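Local coordinates for protein leucine aminopeptidase 2 (Saccharomyces cerevisiae, PDB 2XQ0) that trims amino-terminal residues from small peptides, preferentially di- and tripeptides, as a zinc-dependent aminopeptidase, and shows weak epoxide hydrolase activity in vitro, at residues H319-E324 with F429-T434; Y475-K480 with A500-D505; D581-V586 with D616-I621. All coordinates share one frame; numbering follows the deposited sequence.

Contact 1: residues H319-E324 with F429-T434. With ZN (zinc ion), chain C; BES (2-(3-amino-2-hydroxy-4-phenyl-butyrylamino)-4-methyl-pentanoic acid), chain B.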
loop_
_atom_site.group_PDB
_atom_site.type_symbol
_atom_site.label_atom_id
_atom_site.label_comp_id
_atom_site.label_asym_id
_atom_site.label_seq_id
_atom_site.Cartn_x
_atom_site.Cartn_y
_atom_site.Cartn_z
ATOM N N HIS A 319 -6.674 11.990 7.574
ATOM C CA HIS A 319 -7.783 11.733 6.641
ATOM C C HIS A 319 -7.367 10.723 5.564
ATOM O O HIS A 319 -7.824 10.772 4.413
ATOM C CB HIS A 319 -8.254 13.050 6.015
ATOM C CG HIS A 319 -8.624 14.075 7.034
ATOM N ND1 HIS A 319 -9.878 14.131 7.604
ATOM C CD2 HIS A 319 -7.886 15.030 7.642
ATOM C CE1 HIS A 319 -9.900 15.098 8.504
ATOM N NE2 HIS A 319 -8.703 15.657 8.549
ATOM N N PHE A 320 -6.475 9.823 5.964
ATOM C CA PHE A 320 -5.915 8.792 5.096
ATOM C C PHE A 320 -7.006 7.916 4.476
ATOM O O PHE A 320 -6.818 7.362 3.390
ATOM C CB PHE A 320 -4.946 7.941 5.920
ATOM C CG PHE A 320 -4.162 6.939 5.114
ATOM C CD1 PHE A 320 -3.505 7.323 3.954
ATOM C CD2 PHE A 320 -4.026 5.624 5.563
ATOM C CE1 PHE A 320 -2.755 6.403 3.218
ATOM C CE2 PHE A 320 -3.282 4.701 4.837
ATOM C CZ PHE A 320 -2.646 5.101 3.657
ATOM N N TRP A 321 -8.147 7.787 5.156
ATOM C CA TRP A 321 -9.251 6.987 4.619
ATOM C C TRP A 321 -9.730 7.473 3.237
ATOM O O TRP A 321 -10.194 6.670 2.417
ATOM C CB TRP A 321 -10.424 6.900 5.611
ATOM C CG TRP A 321 -11.398 8.039 5.532
ATOM C CD1 TRP A 321 -11.334 9.221 6.213
ATOM C CD2 TRP A 321 -12.591 8.090 4.745
ATOM N NE1 TRP A 321 -12.420 10.010 5.893
ATOM C CE2 TRP A 321 -13.200 9.343 4.988
ATOM C CE3 TRP A 321 -13.207 7.201 3.852
ATOM C CZ2 TRP A 321 -14.402 9.725 4.370
ATOM C CZ3 TRP A 321 -14.394 7.585 3.237
ATOM C CH2 TRP A 321 -14.981 8.838 3.505
ATOM N N LEU A 322 -9.610 8.774 2.975
ATOM C CA LEU A 322 -10.035 9.334 1.685
ATOM C C LEU A 322 -9.230 8.731 0.552
ATOM O O LEU A 322 -9.720 8.582 -0.561
ATOM C CB LEU A 322 -9.879 10.848 1.657
ATOM C CG LEU A 322 -10.932 11.616 2.471
ATOM C CD1 LEU A 322 -10.603 13.103 2.538
ATOM C CD2 LEU A 322 -12.317 11.372 1.872
ATOM N N ASN A 323 -7.955 8.450 0.818
ATOM C CA ASN A 323 -7.119 7.759 -0.151
ATOM C C ASN A 323 -7.509 6.286 -0.183
ATOM O O ASN A 323 -8.108 5.817 -1.150
ATOM C CB ASN A 323 -5.621 7.884 0.184
ATOM C CG ASN A 323 -5.000 9.200 -0.291
ATOM O OD1 ASN A 323 -5.665 10.229 -0.388
ATOM N ND2 ASN A 323 -3.706 9.164 -0.580
ATOM N N GLU A 324 -7.189 5.561 0.889
ATOM C CA GLU A 324 -7.296 4.099 0.861
ATOM C C GLU A 324 -8.731 3.555 0.836
ATOM O O GLU A 324 -8.982 2.520 0.233
ATOM C CB GLU A 324 -6.505 3.466 2.008
ATOM C CG GLU A 324 -4.990 3.713 1.942
ATOM C CD GLU A 324 -4.330 3.141 0.688
ATOM O OE1 GLU A 324 -4.943 2.289 0.001
ATOM O OE2 GLU A 324 -3.183 3.534 0.391
ATOM N N PHE A 429 -14.104 16.797 5.810
ATOM C CA PHE A 429 -15.186 17.762 5.912
ATOM C C PHE A 429 -15.550 18.284 4.536
ATOM O O PHE A 429 -16.729 18.464 4.232
ATOM C CB PHE A 429 -14.805 18.888 6.877
ATOM C CG PHE A 429 -14.316 18.385 8.202
ATOM C CD1 PHE A 429 -15.205 17.822 9.104
ATOM C CD2 PHE A 429 -12.970 18.419 8.522
ATOM C CE1 PHE A 429 -14.764 17.328 10.309
ATOM C CE2 PHE A 429 -12.515 17.928 9.738
ATOM C CZ PHE A 429 -13.413 17.385 10.631
ATOM N N GLN A 430 -14.544 18.486 3.687
ATOM C CA GLN A 430 -14.796 18.934 2.321
ATOM C C GLN A 430 -15.472 17.815 1.512
ATOM O O GLN A 430 -16.313 18.070 0.644
ATOM C CB GLN A 430 -13.489 19.376 1.656
ATOM C CG GLN A 430 -12.790 20.555 2.351
ATOM C CD GLN A 430 -11.412 20.797 1.785
ATOM O OE1 GLN A 430 -10.448 20.146 2.182
ATOM N NE2 GLN A 430 -11.310 21.719 0.829
ATOM N N PHE A 431 -15.096 16.572 1.794
ATOM C CA PHE A 431 -15.760 15.425 1.179
ATOM C C PHE A 431 -17.253 15.507 1.507
ATOM O O PHE A 431 -18.092 15.434 0.615
ATOM C CB PHE A 431 -15.160 14.105 1.679
ATOM C CG PHE A 431 -16.046 12.893 1.440
ATOM C CD1 PHE A 431 -16.198 12.368 0.173
ATOM C CD2 PHE A 431 -16.701 12.278 2.492
ATOM C CE1 PHE A 431 -17.002 11.246 -0.056
ATOM C CE2 PHE A 431 -17.508 11.161 2.279
ATOM C CZ PHE A 431 -17.661 10.648 0.997
ATOM N N LEU A 432 -17.577 15.691 2.784
ATOM C CA LEU A 432 -18.985 15.728 3.215
ATOM C C LEU A 432 -19.778 16.886 2.617
ATOM O O LEU A 432 -20.899 16.689 2.183
ATOM C CB LEU A 432 -19.106 15.750 4.741
ATOM C CG LEU A 432 -18.523 14.506 5.427
ATOM C CD1 LEU A 432 -18.403 14.714 6.924
ATOM C CD2 LEU A 432 -19.347 13.273 5.124
ATOM N N ASP A 433 -19.205 18.091 2.607
ATOM C CA ASP A 433 -19.837 19.227 1.932
ATOM C C ASP A 433 -20.195 18.879 0.491
ATOM O O ASP A 433 -21.258 19.230 0.007
ATOM C CB ASP A 433 -18.898 20.435 1.888
ATOM C CG ASP A 433 -18.515 20.931 3.256
ATOM O OD1 ASP A 433 -19.255 20.655 4.210
ATOM O OD2 ASP A 433 -17.477 21.612 3.371
ATOM N N THR A 434 -19.268 18.249 -0.214
ATOM C CA THR A 434 -19.481 17.930 -1.617
ATOM C C THR A 434 -20.620 16.929 -1.777
ATOM O O THR A 434 -21.448 17.032 -2.696
ATOM C CB THR A 434 -18.209 17.347 -2.242
ATOM O OG1 THR A 434 -17.138 18.296 -2.099
ATOM C CG2 THR A 434 -18.450 17.037 -3.722
HETATM ZN ZN ZN C . -3.493 1.704 -1.602
HETATM N N2 BES B . 0.862 2.749 -0.987
HETATM C C1 BES B . 0.058 1.713 -0.371
HETATM C C6 BES B . 0.896 0.928 0.641
HETATM C C7 BES B . 1.335 1.836 1.768
HETATM C C8 BES B . 0.410 2.681 2.373
HETATM C C12 BES B . 2.661 1.842 2.188
HETATM C C9 BES B . 0.809 3.522 3.405
HETATM C C11 BES B . 3.060 2.687 3.221
HETATM C C10 BES B . 2.134 3.526 3.832
HETATM C C2 BES B . -0.520 0.760 -1.425
HETATM O O2 BES B . -1.309 1.397 -2.441
HETATM C C3 BES B . -1.357 -0.239 -0.700
HETATM O O3 BES B . -2.447 0.066 -0.209
HETATM N N1 BES B . -0.745 -1.416 -0.662
HETATM C C4 BES B . -1.205 -2.648 -0.055
HETATM C C13 BES B . -1.811 -3.412 -1.227
HETATM C C14 BES B . -3.234 -3.879 -0.956
HETATM C C15 BES B . -3.959 -4.140 -2.272
HETATM C C16 BES B . -4.008 -2.886 -0.091
HETATM C C5 BES B . 0.021 -3.373 0.419
HETATM O O1 BES B . -0.080 -4.179 1.370
HETATM O O4 BES B . 1.112 -3.135 -0.159
#
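In the zinc-binding catalytic domain of this M1 aminopeptidase, Trp-321 of helix 321-339 packs against Phe-431 of helix 428-438. The indole turns the edge of its six-membered ring to the phenyl face, a T-shaped pair with planes at 87°, and CH2 of Trp-321 comes within 3.6 Å of CE2 of Phe-431. With its CG anti to the backbone N (chi1 162°), Phe-431 puts its ring against this edge. Leu-322 joins the pair: its CD2 lies over the rim of one face of the Trp-321 ring and 3.9 Å from CB of Phe-431. The helix so packed belongs to the gluzincin site, in which the HExxH histidines His-301 and His-305 share the zinc ion with Glu-324, about one turn on from Trp-321; OE1 of Glu-324 binds the zinc ion at 2.2 Å. The inhibitor bestatin completes the coordination through O2 and O3, and CZ of Phe-320 meets its phenyl carbon C9 at 3.8 Å. At the beginning of both segments, CE1 of His-319 lies 4.0 Å from CE2 of Phe-429, the rings inclined at 71°. Thr-428 bonds both ND1 of His-319 and NE1 of Trp-321, and Glu-16 takes NE2 of His-319.

Contact 2: residues Y475-K480 with A500-D505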
loop_
_atom_site.group_PDB
_atom_site.type_symbol
_atom_site.label_atom_id
_atom_site.label_comp_id
_atom_site.label_asym_id
_atom_site.label_seq_id
_atom_site.Cartn_x
_atom_site.Cartn_y
_atom_site.Cartn_z
ATOM N N TYR A 475 -16.673 -22.397 2.981
ATOM C CA TYR A 475 -17.083 -22.611 4.361
ATOM C C TYR A 475 -17.591 -24.035 4.591
ATOM O O TYR A 475 -17.239 -24.672 5.583
ATOM C CB TYR A 475 -18.152 -21.588 4.754
ATOM C CG TYR A 475 -17.619 -20.173 4.873
ATOM C CD1 TYR A 475 -16.385 -19.925 5.447
ATOM C CD2 TYR A 475 -18.359 -19.087 4.420
ATOM C CE1 TYR A 475 -15.896 -18.627 5.563
ATOM C CE2 TYR A 475 -17.878 -17.789 4.533
ATOM C CZ TYR A 475 -16.651 -17.565 5.103
ATOM O OH TYR A 475 -16.173 -16.272 5.219
ATOM N N GLN A 476 -18.423 -24.539 3.688
ATOM C CA GLN A 476 -18.899 -25.916 3.824
ATOM C C GLN A 476 -17.771 -26.944 3.920
ATOM O O GLN A 476 -17.805 -27.815 4.778
ATOM C CB GLN A 476 -19.856 -26.287 2.700
ATOM C CG GLN A 476 -21.159 -25.523 2.762
ATOM C CD GLN A 476 -22.056 -25.830 1.587
ATOM O OE1 GLN A 476 -22.020 -26.934 1.037
ATOM N NE2 GLN A 476 -22.871 -24.856 1.193
ATOM N N LEU A 477 -16.782 -26.844 3.042
ATOM C CA LEU A 477 -15.686 -27.802 3.041
ATOM C C LEU A 477 -14.873 -27.721 4.320
ATOM O O LEU A 477 -14.574 -28.752 4.923
ATOM C CB LEU A 477 -14.770 -27.604 1.833
ATOM C CG LEU A 477 -13.685 -28.669 1.650
ATOM C CD1 LEU A 477 -14.330 -30.039 1.400
ATOM C CD2 LEU A 477 -12.763 -28.293 0.504
ATOM N N ALA A 478 -14.486 -26.513 4.730
ATOM C CA ALA A 478 -13.711 -26.374 5.962
ATOM C C ALA A 478 -14.463 -26.997 7.134
ATOM O O ALA A 478 -13.886 -27.739 7.930
ATOM C CB ALA A 478 -13.365 -24.906 6.245
ATOM N N ASP A 479 -15.755 -26.705 7.233
ATOM C CA ASP A 479 -16.592 -27.354 8.240
ATOM C C ASP A 479 -16.506 -28.886 8.127
ATOM O O ASP A 479 -16.277 -29.586 9.116
ATOM C CB ASP A 479 -18.041 -26.871 8.117
ATOM C CG ASP A 479 -18.185 -25.375 8.375
ATOM O OD1 ASP A 479 -17.230 -24.768 8.903
ATOM O OD2 ASP A 479 -19.254 -24.803 8.058
ATOM N N LYS A 480 -16.668 -29.399 6.913
ATOM C CA LYS A 480 -16.628 -30.841 6.660
ATOM C C LYS A 480 -15.296 -31.466 7.087
ATOM O O LYS A 480 -15.272 -32.541 7.694
ATOM C CB LYS A 480 -16.893 -31.129 5.182
ATOM C CG LYS A 480 -17.054 -32.609 4.846
ATOM C CD LYS A 480 -17.124 -32.831 3.324
ATOM C CE LYS A 480 -17.169 -34.319 2.969
ATOM N NZ LYS A 480 -17.070 -34.580 1.498
ATOM N N ALA A 500 -9.327 -34.577 -4.736
ATOM C CA ALA A 500 -8.878 -33.391 -5.445
ATOM C C ALA A 500 -10.047 -32.674 -6.095
ATOM O O ALA A 500 -10.012 -31.461 -6.307
ATOM C CB ALA A 500 -7.840 -33.774 -6.495
ATOM N N ILE A 501 -11.088 -33.436 -6.400
ATOM C CA ILE A 501 -12.268 -32.899 -7.062
ATOM C C ILE A 501 -12.916 -31.738 -6.301
ATOM O O ILE A 501 -13.496 -30.833 -6.915
ATOM C CB ILE A 501 -13.344 -33.995 -7.258
ATOM C CG1 ILE A 501 -12.743 -35.226 -7.948
ATOM C CG2 ILE A 501 -14.522 -33.443 -8.041
ATOM C CD1 ILE A 501 -11.844 -36.068 -7.057
ATOM N N ASP A 502 -12.846 -31.765 -4.971
ATOM C CA ASP A 502 -13.655 -30.813 -4.208
ATOM C C ASP A 502 -13.100 -29.391 -4.204
ATOM O O ASP A 502 -13.820 -28.449 -3.882
ATOM C CB ASP A 502 -14.016 -31.312 -2.795
ATOM C CG ASP A 502 -12.854 -31.952 -2.078
ATOM O OD1 ASP A 502 -13.072 -32.907 -1.286
ATOM O OD2 ASP A 502 -11.723 -31.492 -2.311
ATOM N N ILE A 503 -11.841 -29.229 -4.599
ATOM C CA ILE A 503 -11.281 -27.886 -4.727
ATOM C C ILE A 503 -10.939 -27.530 -6.171
ATOM O O ILE A 503 -10.423 -26.448 -6.442
ATOM C CB ILE A 503 -10.051 -27.681 -3.834
ATOM C CG1 ILE A 503 -8.879 -28.540 -4.321
ATOM C CG2 ILE A 503 -10.404 -27.987 -2.375
ATOM C CD1 ILE A 503 -7.599 -28.320 -3.525
ATOM N N LYS A 504 -11.240 -28.441 -7.088
ATOM C CA LYS A 504 -11.022 -28.213 -8.514
ATOM C C LYS A 504 -11.569 -26.867 -8.989
ATOM O O LYS A 504 -11.017 -26.266 -9.905
ATOM C CB LYS A 504 -11.641 -29.347 -9.344
ATOM C CG LYS A 504 -11.766 -29.034 -10.836
ATOM C CD LYS A 504 -12.557 -30.102 -11.588
ATOM C CE LYS A 504 -11.756 -31.387 -11.761
ATOM N NZ LYS A 504 -12.520 -32.426 -12.514
ATOM N N ASP A 505 -12.654 -26.403 -8.374
ATOM C CA ASP A 505 -13.270 -25.130 -8.758
ATOM C C ASP A 505 -12.894 -23.945 -7.845
ATOM O O ASP A 505 -13.413 -22.840 -8.003
ATOM C CB ASP A 505 -14.795 -25.274 -8.842
ATOM C CG ASP A 505 -15.241 -26.112 -10.035
ATOM O OD1 ASP A 505 -15.525 -27.317 -9.854
ATOM O OD2 ASP A 505 -15.310 -25.562 -11.156
#
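Leu-477 carries this contact alone on its side, each branch of its forked end meeting a different residue of the opposing turn. Its CD2 rests 3.7 Å from CG2 of Ile-503, methyl against methyl, with the two side chains slanting past one another. Its CD1 comes within 4.1 Å of OD1 of Asp-502, a looser approach of a methyl to a carboxylate oxygen, the two side chains crossing at about a right angle. The fork faces the turn because CG of Leu-477 stands anti to the backbone N (chi1 -173°), directing the side chain outward from helix 469-484. Within the largely helical C-terminal part of the protein, the contact thus sets the flank of one helix against the connection between helices 491-497 and 508-519. Residues 500-502 of that connection have helical backbone angles without the regular bonds: Ile-503 N and Lys-504 N make no more than weak bonds back to the carbonyl of Ala-500. Firmer hold comes from the next shell. Tyr-547 bonds OD2 of Asp-502 through its hydroxyl and touches both Leu-477 and Ile-503, while Phe-514 packs on Leu-477 from helix 508-519. OD1 of Asp-502 takes a weak bond from N of Asn-499. NZ of Lys-480 stands 5.2 Å from OD1 of Asp-502, too far for a salt bridge, and bonds instead to the carbonyl of Glu-497, tying helix 469-484 to the end of helix 491-497.

Contact 3: residues D581-V586 with D616-I621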
loop_
_atom_site.group_PDB
_atom_site.type_symbol
_atom_site.label_atom_id
_atom_site.label_comp_id
_atom_site.label_asym_id
_atom_site.label_seq_id
_atom_site.Cartn_x
_atom_site.Cartn_y
_atom_site.Cartn_z
ATOM N N ASP A 581 13.149 -22.013 4.876
ATOM C CA ASP A 581 13.846 -21.699 3.628
ATOM C C ASP A 581 13.028 -20.818 2.689
ATOM O O ASP A 581 13.584 -19.971 1.999
ATOM C CB ASP A 581 14.245 -22.977 2.893
ATOM C CG ASP A 581 15.169 -23.858 3.710
ATOM O OD1 ASP A 581 16.021 -23.323 4.459
ATOM O OD2 ASP A 581 15.037 -25.093 3.591
ATOM N N TRP A 582 11.715 -21.041 2.645
ATOM C CA TRP A 582 10.830 -20.211 1.831
ATOM C C TRP A 582 10.889 -18.747 2.276
ATOM O O TRP A 582 10.856 -17.820 1.456
ATOM C CB TRP A 582 9.396 -20.718 1.930
ATOM C CG TRP A 582 8.404 -19.941 1.114
ATOM C CD1 TRP A 582 8.191 -20.039 -0.233
ATOM C CD2 TRP A 582 7.471 -18.964 1.595
ATOM N NE1 TRP A 582 7.193 -19.181 -0.621
ATOM C CE2 TRP A 582 6.729 -18.512 0.481
ATOM C CE3 TRP A 582 7.193 -18.428 2.856
ATOM C CZ2 TRP A 582 5.722 -17.548 0.593
ATOM C CZ3 TRP A 582 6.193 -17.468 2.964
ATOM C CH2 TRP A 582 5.469 -17.041 1.842
ATOM N N LEU A 583 10.967 -18.554 3.588
ATOM C CA LEU A 583 11.012 -17.230 4.184
ATOM C C LEU A 583 12.289 -16.501 3.751
ATOM O O LEU A 583 12.395 -15.274 3.837
ATOM C CB LEU A 583 10.950 -17.368 5.702
ATOM C CG LEU A 583 10.108 -16.345 6.453
ATOM C CD1 LEU A 583 10.524 -14.942 6.056
ATOM C CD2 LEU A 583 8.659 -16.566 6.162
ATOM N N GLY A 584 13.264 -17.265 3.277
ATOM C CA GLY A 584 14.494 -16.682 2.782
ATOM C C GLY A 584 14.371 -16.318 1.318
ATOM O O GLY A 584 15.323 -15.821 0.708
ATOM N N THR A 585 13.190 -16.564 0.755
ATOM C CA THR A 585 12.956 -16.318 -0.665
ATOM C C THR A 585 12.004 -15.139 -0.913
ATOM O O THR A 585 11.963 -14.604 -2.020
ATOM C CB THR A 585 12.433 -17.595 -1.391
ATOM O OG1 THR A 585 11.041 -17.776 -1.122
ATOM C CG2 THR A 585 13.209 -18.839 -0.934
ATOM N N VAL A 586 11.251 -14.738 0.112
ATOM C CA VAL A 586 10.325 -13.606 -0.003
ATOM C C VAL A 586 10.634 -12.483 0.994
ATOM O O VAL A 586 11.217 -12.724 2.046
ATOM C CB VAL A 586 8.832 -14.039 0.145
ATOM C CG1 VAL A 586 8.425 -14.983 -0.985
ATOM C CG2 VAL A 586 8.581 -14.685 1.502
ATOM N N ASP A 616 19.527 -9.537 6.881
ATOM C CA ASP A 616 20.092 -8.445 6.096
ATOM C C ASP A 616 19.645 -8.440 4.627
ATOM O O ASP A 616 20.029 -7.550 3.862
ATOM C CB ASP A 616 21.620 -8.453 6.195
ATOM C CG ASP A 616 22.122 -8.025 7.571
ATOM O OD1 ASP A 616 21.585 -7.043 8.127
ATOM O OD2 ASP A 616 23.060 -8.667 8.091
ATOM N N THR A 617 18.834 -9.422 4.238
ATOM C CA THR A 617 18.292 -9.467 2.880
ATOM C C THR A 617 16.953 -8.735 2.783
ATOM O O THR A 617 16.505 -8.374 1.694
ATOM C CB THR A 617 18.142 -10.919 2.353
ATOM O OG1 THR A 617 17.004 -11.554 2.955
ATOM C CG2 THR A 617 19.400 -11.725 2.652
ATOM N N TYR A 618 16.327 -8.499 3.928
ATOM C CA TYR A 618 15.010 -7.871 3.956
ATOM C C TYR A 618 15.100 -6.341 3.906
ATOM O O TYR A 618 16.137 -5.773 4.238
ATOM C CB TYR A 618 14.239 -8.334 5.202
ATOM C CG TYR A 618 14.091 -9.844 5.323
ATOM C CD1 TYR A 618 14.540 -10.522 6.451
ATOM C CD2 TYR A 618 13.502 -10.589 4.307
ATOM C CE1 TYR A 618 14.398 -11.902 6.565
ATOM C CE2 TYR A 618 13.357 -11.967 4.409
ATOM C CZ TYR A 618 13.806 -12.618 5.539
ATOM O OH TYR A 618 13.663 -13.985 5.640
ATOM N N HIS A 619 14.022 -5.676 3.481
ATOM C CA HIS A 619 13.968 -4.209 3.498
ATOM C C HIS A 619 14.153 -3.744 4.929
ATOM O O HIS A 619 13.742 -4.443 5.861
ATOM C CB HIS A 619 12.622 -3.688 2.954
ATOM C CG HIS A 619 12.613 -2.210 2.669
ATOM N ND1 HIS A 619 12.453 -1.260 3.655
ATOM C CD2 HIS A 619 12.756 -1.526 1.511
ATOM C CE1 HIS A 619 12.500 -0.054 3.117
ATOM N NE2 HIS A 619 12.685 -0.186 1.816
ATOM N N PRO A 620 14.776 -2.570 5.119
ATOM C CA PRO A 620 14.969 -2.028 6.470
ATOM C C PRO A 620 13.719 -2.091 7.352
ATOM O O PRO A 620 13.824 -2.436 8.535
ATOM C CB PRO A 620 15.325 -0.569 6.202
ATOM C CG PRO A 620 16.030 -0.603 4.910
ATOM C CD PRO A 620 15.373 -1.695 4.091
ATOM N N ILE A 621 12.562 -1.755 6.781
ATOM C CA ILE A 621 11.302 -1.752 7.517
ATOM C C ILE A 621 10.940 -3.147 7.983
ATOM O O ILE A 621 10.687 -3.379 9.164
ATOM C CB ILE A 621 10.143 -1.248 6.643
ATOM C CG1 ILE A 621 10.547 0.005 5.859
ATOM C CG2 ILE A 621 8.930 -0.986 7.514
ATOM C CD1 ILE A 621 10.597 1.265 6.677
#
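Tyr-618 reaches across to the turn after helix 576-582 and gives the hydrogen of its hydroxyl to the carbonyl of Leu-583. CG of Tyr-618 lies anti to the carbonyl carbon (chi1 -56°), which carries the hydroxyl over to that turn. This bond is short, 2.6 Å from OH of Tyr-618 to O of Leu-583, and the donor sits well above the carbonyl plane, 52° out of it. The acceptor lies in the plane of the tyrosine ring, at its edge. A second carbonyl meets the same ring edge: O of Val-586 is 3.3 Å from CE2 of Tyr-618. OH of Tyr-618 also bonds the hydroxyl of Tyr-596, so two partners grip it. With a phenylalanine in its place, the carbonyl of Leu-583 and the hydroxyl of Tyr-596 would probably each lose a polar mate.

Apolar packing is slighter: CD1 of Leu-583 stands 4.1 Å from CZ of Tyr-618, the side chains at about a right angle, and the same methyl is pressed against the hydroxyl, 3.3 Å from OH of Tyr-618.

Bonds inside each segment order the turn on one side and cap a helix on the other. The carbonyl of Trp-582 accepts twice from Thr-585, from its backbone N and from OG1, the latter 2.6 Å from O of Trp-582 and on a lone pair. His-619 is the N-cap of helix 620-629: its ND1 accepts from N of Ile-621 at 3.2 Å, nearly straight at 171° and in the ring plane.

In the helical leukotriene A4 hydrolase C-terminal domain, the contact joins the junction between helices 576-582 and 589-600 to that between helices 604-614 and 620-629. Val-592 and Tyr-596 of helix 589-600 pack on Leu-583, while Gln-128 of strand 127-130 and Pro-272, a substrate-binding residue, touch His-619.

The three contacts share no helix and never touch, their centres lying 33 to 41 Å apart. Contacts 1 and 3 are the more central, each about 18 Å from the chain's centre but on opposite sides of it; contact 2 lies about 32 Å out, where its acid is partly exposed. Chemistry follows place. Contact 1 joins two helices of the catalytic domain through buried aromatic rings, on the helix that carries a zinc ligand. Contact 2 rests a helix on a connecting turn through a single leucine, far from any annotated site. Contact 3 links two helix junctions by a buried hydroxyl-carbonyl bond, and it alone has a hydrogen bond between its segments.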